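Long-range contact in farnesyl pyrophosphate synthetase (Staphylococcus aureus, PDB 5H9D), which probably makes heptaprenyl diphosphate by magnesium-dependent chain elongation of isoprenoid diphosphates: residues 203-208 with 283-288. Residues are numbered along the deposited sequence.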
ATOM      1  N   MET A 203       8.848 -13.293   6.943  1.00 54.06           N
ATOM      2  CA  MET A 203       9.099 -13.067   8.370  1.00 54.91           C
ATOM      3  C   MET A 203      10.602 -12.935   8.586  1.00 55.64           C
ATOM      4  O   MET A 203      11.072 -12.011   9.264  1.00 57.29           O
ATOM      5  CB  MET A 203       8.554 -14.231   9.218  1.00 54.02           C
ATOM      6  CG  MET A 203       7.022 -14.393   9.154  1.00 52.04           C
ATOM      7  SD  MET A 203       6.131 -13.082   9.984  1.00 55.13           S
ATOM      8  CE  MET A 203       6.764 -13.229  11.666  1.00 47.72           C
ATOM      9  N   SER A 204      11.358 -13.849   7.993  1.00 54.51           N
ATOM     10  CA  SER A 204      12.806 -13.804   8.100  1.00 55.80           C
ATOM     11  C   SER A 204      13.362 -12.500   7.514  1.00 56.64           C
ATOM     12  O   SER A 204      14.269 -11.873   8.073  1.00 56.30           O
ATOM     13  CB  SER A 204      13.408 -14.972   7.351  1.00 57.52           C
ATOM     14  OG  SER A 204      14.717 -14.635   6.934  1.00 62.94           O
ATOM     15  N   PHE A 205      12.799 -12.119   6.370  1.00 56.20           N
ATOM     16  CA  PHE A 205      13.166 -10.927   5.646  1.00 54.51           C
ATOM     17  C   PHE A 205      13.224  -9.738   6.597  1.00 55.55           C
ATOM     18  O   PHE A 205      14.286  -9.140   6.801  1.00 55.96           O
ATOM     19  CB  PHE A 205      12.117 -10.688   4.555  1.00 55.01           C
ATOM     20  CG  PHE A 205      12.463  -9.566   3.590  1.00 57.60           C
ATOM     21  CD1 PHE A 205      13.652  -9.578   2.874  1.00 57.98           C
ATOM     22  CD2 PHE A 205      11.573  -8.527   3.362  1.00 56.68           C
ATOM     23  CE1 PHE A 205      13.936  -8.576   1.950  1.00 57.17           C
ATOM     24  CE2 PHE A 205      11.851  -7.535   2.441  1.00 57.09           C
ATOM     25  CZ  PHE A 205      13.024  -7.559   1.737  1.00 56.44           C
ATOM     26  N   GLN A 206      12.067  -9.406   7.172  1.00 55.10           N
ATOM     27  CA  GLN A 206      11.918  -8.288   8.098  1.00 53.49           C
ATOM     28  C   GLN A 206      12.796  -8.395   9.342  1.00 52.85           C
ATOM     29  O   GLN A 206      13.361  -7.402   9.792  1.00 49.72           O
ATOM     30  CB  GLN A 206      10.442  -8.147   8.530  1.00 53.98           C
ATOM     31  CG  GLN A 206      10.138  -6.877   9.346  1.00 51.49           C
ATOM     32  CD  GLN A 206      10.569  -5.593   8.597  1.00 51.83           C
ATOM     33  OE1 GLN A 206      10.015  -5.261   7.542  1.00 45.97           O
ATOM     34  NE2 GLN A 206      11.578  -4.886   9.145  1.00 49.72           N
ATOM     35  N   ILE A 207      12.905  -9.590   9.906  1.00 53.44           N
ATOM     36  CA  ILE A 207      13.722  -9.720  11.090  1.00 55.83           C
ATOM     37  C   ILE A 207      15.145  -9.303  10.744  1.00 58.24           C
ATOM     38  O   ILE A 207      15.839  -8.676  11.540  1.00 57.75           O
ATOM     39  CB  ILE A 207      13.688 -11.146  11.654  1.00 53.97           C
ATOM     40  CG1 ILE A 207      12.283 -11.452  12.178  1.00 53.64           C
ATOM     41  CG2 ILE A 207      14.707 -11.270  12.764  1.00 51.61           C
ATOM     42  CD1 ILE A 207      12.097 -12.812  12.784  1.00 52.19           C
ATOM     43  N   ILE A 208      15.567  -9.616   9.527  1.00 60.27           N
ATOM     44  CA  ILE A 208      16.904  -9.243   9.111  1.00 63.18           C
ATOM     45  C   ILE A 208      17.055  -7.733   9.022  1.00 64.71           C
ATOM     46  O   ILE A 208      18.047  -7.196   9.505  1.00 67.50           O
ATOM     47  CB  ILE A 208      17.291  -9.955   7.800  1.00 63.63           C
ATOM     48  CG1 ILE A 208      17.770 -11.364   8.154  1.00 62.28           C
ATOM     49  CG2 ILE A 208      18.367  -9.189   7.040  1.00 62.29           C
ATOM     50  CD1 ILE A 208      17.540 -12.377   7.056  1.00 65.58           C
ATOM     51  N   VAL A 283      16.329 -16.264  15.035  1.00 61.08           N
ATOM     52  CA  VAL A 283      14.919 -16.426  14.755  1.00 59.59           C
ATOM     53  C   VAL A 283      14.721 -16.321  13.240  1.00 59.88           C
ATOM     54  O   VAL A 283      13.843 -16.960  12.647  1.00 60.80           O
ATOM     55  CB  VAL A 283      14.108 -15.325  15.418  1.00 58.33           C
ATOM     56  CG1 VAL A 283      12.716 -15.414  14.913  1.00 57.84           C
ATOM     57  CG2 VAL A 283      14.176 -15.421  16.946  1.00 55.28           C
ATOM     58  N   SER A 284      15.529 -15.476  12.619  1.00 58.20           N
ATOM     59  CA  SER A 284      15.456 -15.302  11.194  1.00 57.08           C
ATOM     60  C   SER A 284      15.778 -16.669  10.629  1.00 56.79           C
ATOM     61  O   SER A 284      15.035 -17.214   9.809  1.00 56.28           O
ATOM     62  CB  SER A 284      16.500 -14.276  10.749  1.00 57.80           C
ATOM     63  OG  SER A 284      16.590 -14.166   9.336  1.00 60.79           O
ATOM     64  N   SER A 285      16.889 -17.229  11.103  1.00 57.21           N
ATOM     65  CA  SER A 285      17.348 -18.537  10.652  1.00 57.33           C
ATOM     66  C   SER A 285      16.392 -19.683  10.839  1.00 57.04           C
ATOM     67  O   SER A 285      16.209 -20.482   9.921  1.00 57.90           O
ATOM     68  CB  SER A 285      18.663 -18.880  11.297  1.00 57.29           C
ATOM     69  OG  SER A 285      19.692 -18.433  10.444  1.00 62.86           O
ATOM     70  N   LYS A 286      15.791 -19.793  12.012  1.00 55.64           N
ATOM     71  CA  LYS A 286      14.851 -20.864  12.198  1.00 56.62           C
ATOM     72  C   LYS A 286      13.739 -20.693  11.149  1.00 57.78           C
ATOM     73  O   LYS A 286      13.272 -21.676  10.536  1.00 56.16           O
ATOM     74  CB  LYS A 286      14.279 -20.822  13.610  1.00 58.60           C
ATOM     75  CG  LYS A 286      13.253 -21.887  13.836  1.00 61.84           C
ATOM     76  CD  LYS A 286      12.852 -21.970  15.272  1.00 66.39           C
ATOM     77  CE  LYS A 286      14.001 -22.425  16.136  1.00 67.98           C
ATOM     78  NZ  LYS A 286      13.457 -22.760  17.460  1.00 70.50           N
ATOM     79  N   TYR A 287      13.332 -19.435  10.932  1.00 58.13           N
ATOM     80  CA  TYR A 287      12.280 -19.103   9.953  1.00 56.47           C
ATOM     81  C   TYR A 287      12.651 -19.530   8.554  1.00 55.07           C
ATOM     82  O   TYR A 287      11.804 -20.047   7.830  1.00 54.95           O
ATOM     83  CB  TYR A 287      11.950 -17.597   9.965  1.00 55.10           C
ATOM     84  CG  TYR A 287      10.723 -17.273  10.789  1.00 55.58           C
ATOM     85  CD1 TYR A 287       9.500 -17.923  10.538  1.00 54.32           C
ATOM     86  CD2 TYR A 287      10.776 -16.337  11.837  1.00 56.40           C
ATOM     87  CE1 TYR A 287       8.358 -17.658  11.305  1.00 55.17           C
ATOM     88  CE2 TYR A 287       9.622 -16.050  12.626  1.00 55.78           C
ATOM     89  CZ  TYR A 287       8.421 -16.720  12.347  1.00 56.91           C
ATOM     90  OH  TYR A 287       7.283 -16.455  13.082  1.00 57.11           O
ATOM     91  N   LEU A 288      13.913 -19.311   8.182  1.00 54.99           N
ATOM     92  CA  LEU A 288      14.417 -19.701   6.875  1.00 55.74           C
ATOM     93  C   LEU A 288      14.420 -21.231   6.660  1.00 56.47           C
ATOM     94  O   LEU A 288      14.147 -21.702   5.567  1.00 55.84           O
ATOM     95  CB  LEU A 288      15.818 -19.125   6.687  1.00 58.11           C
ATOM     96  CG  LEU A 288      15.903 -17.714   6.075  1.00 60.77           C
ATOM     97  CD1 LEU A 288      17.353 -17.273   5.985  1.00 58.09           C
ATOM     98  CD2 LEU A 288      15.269 -17.713   4.677  1.00 59.42           C
TER
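Tyr287, Ser284 and Ser204 bury the most surface where helix 188-215 meets helix 276-296. The two short segments run nearly antiparallel, at 162°, with their axes 8.4 Å apart at closest approach. Ser204 and Ser284 sit at the crossing, their CA atoms 4.3 Å apart. Small side chains here are consistent with so close an approach. Their hydroxyls, Ser204 OG and Ser284 OG, share a hydrogen bond of 3.1 Å. Apolar atoms close round this pair: Ile208 CD1 lies 3.0 Å from Ser284 OG, and Leu288 CG lies 3.4 Å from Ser204 OG. Tyr287 points toward helix 188-215 and lays a ring face against Met203. Met203 CB stands 3.8 Å from the ring centroid, almost on the ring normal, a CH-pi contact. Met203 SD, 5.4 Å from the same centroid, adds an oblique Met-aromatic contact. Ile207 fills the space beside the ring. Its CD1 is 3.9 Å from Tyr287 CD2 and 3.4 Å from Val283 CG1. Leu236 of helix 236-243 touches both Ile207 and Val283. The Tyr287 ring also meets an aromatic side chain of the bound peptide, so helix 276-296 of this mainly helical prenyl synthase fold faces the peptide as well as helix 188-215. One serine-serine hydrogen bond thus pairs two hydroxyls at the close approach, with apolar and aromatic side chains packed beside it.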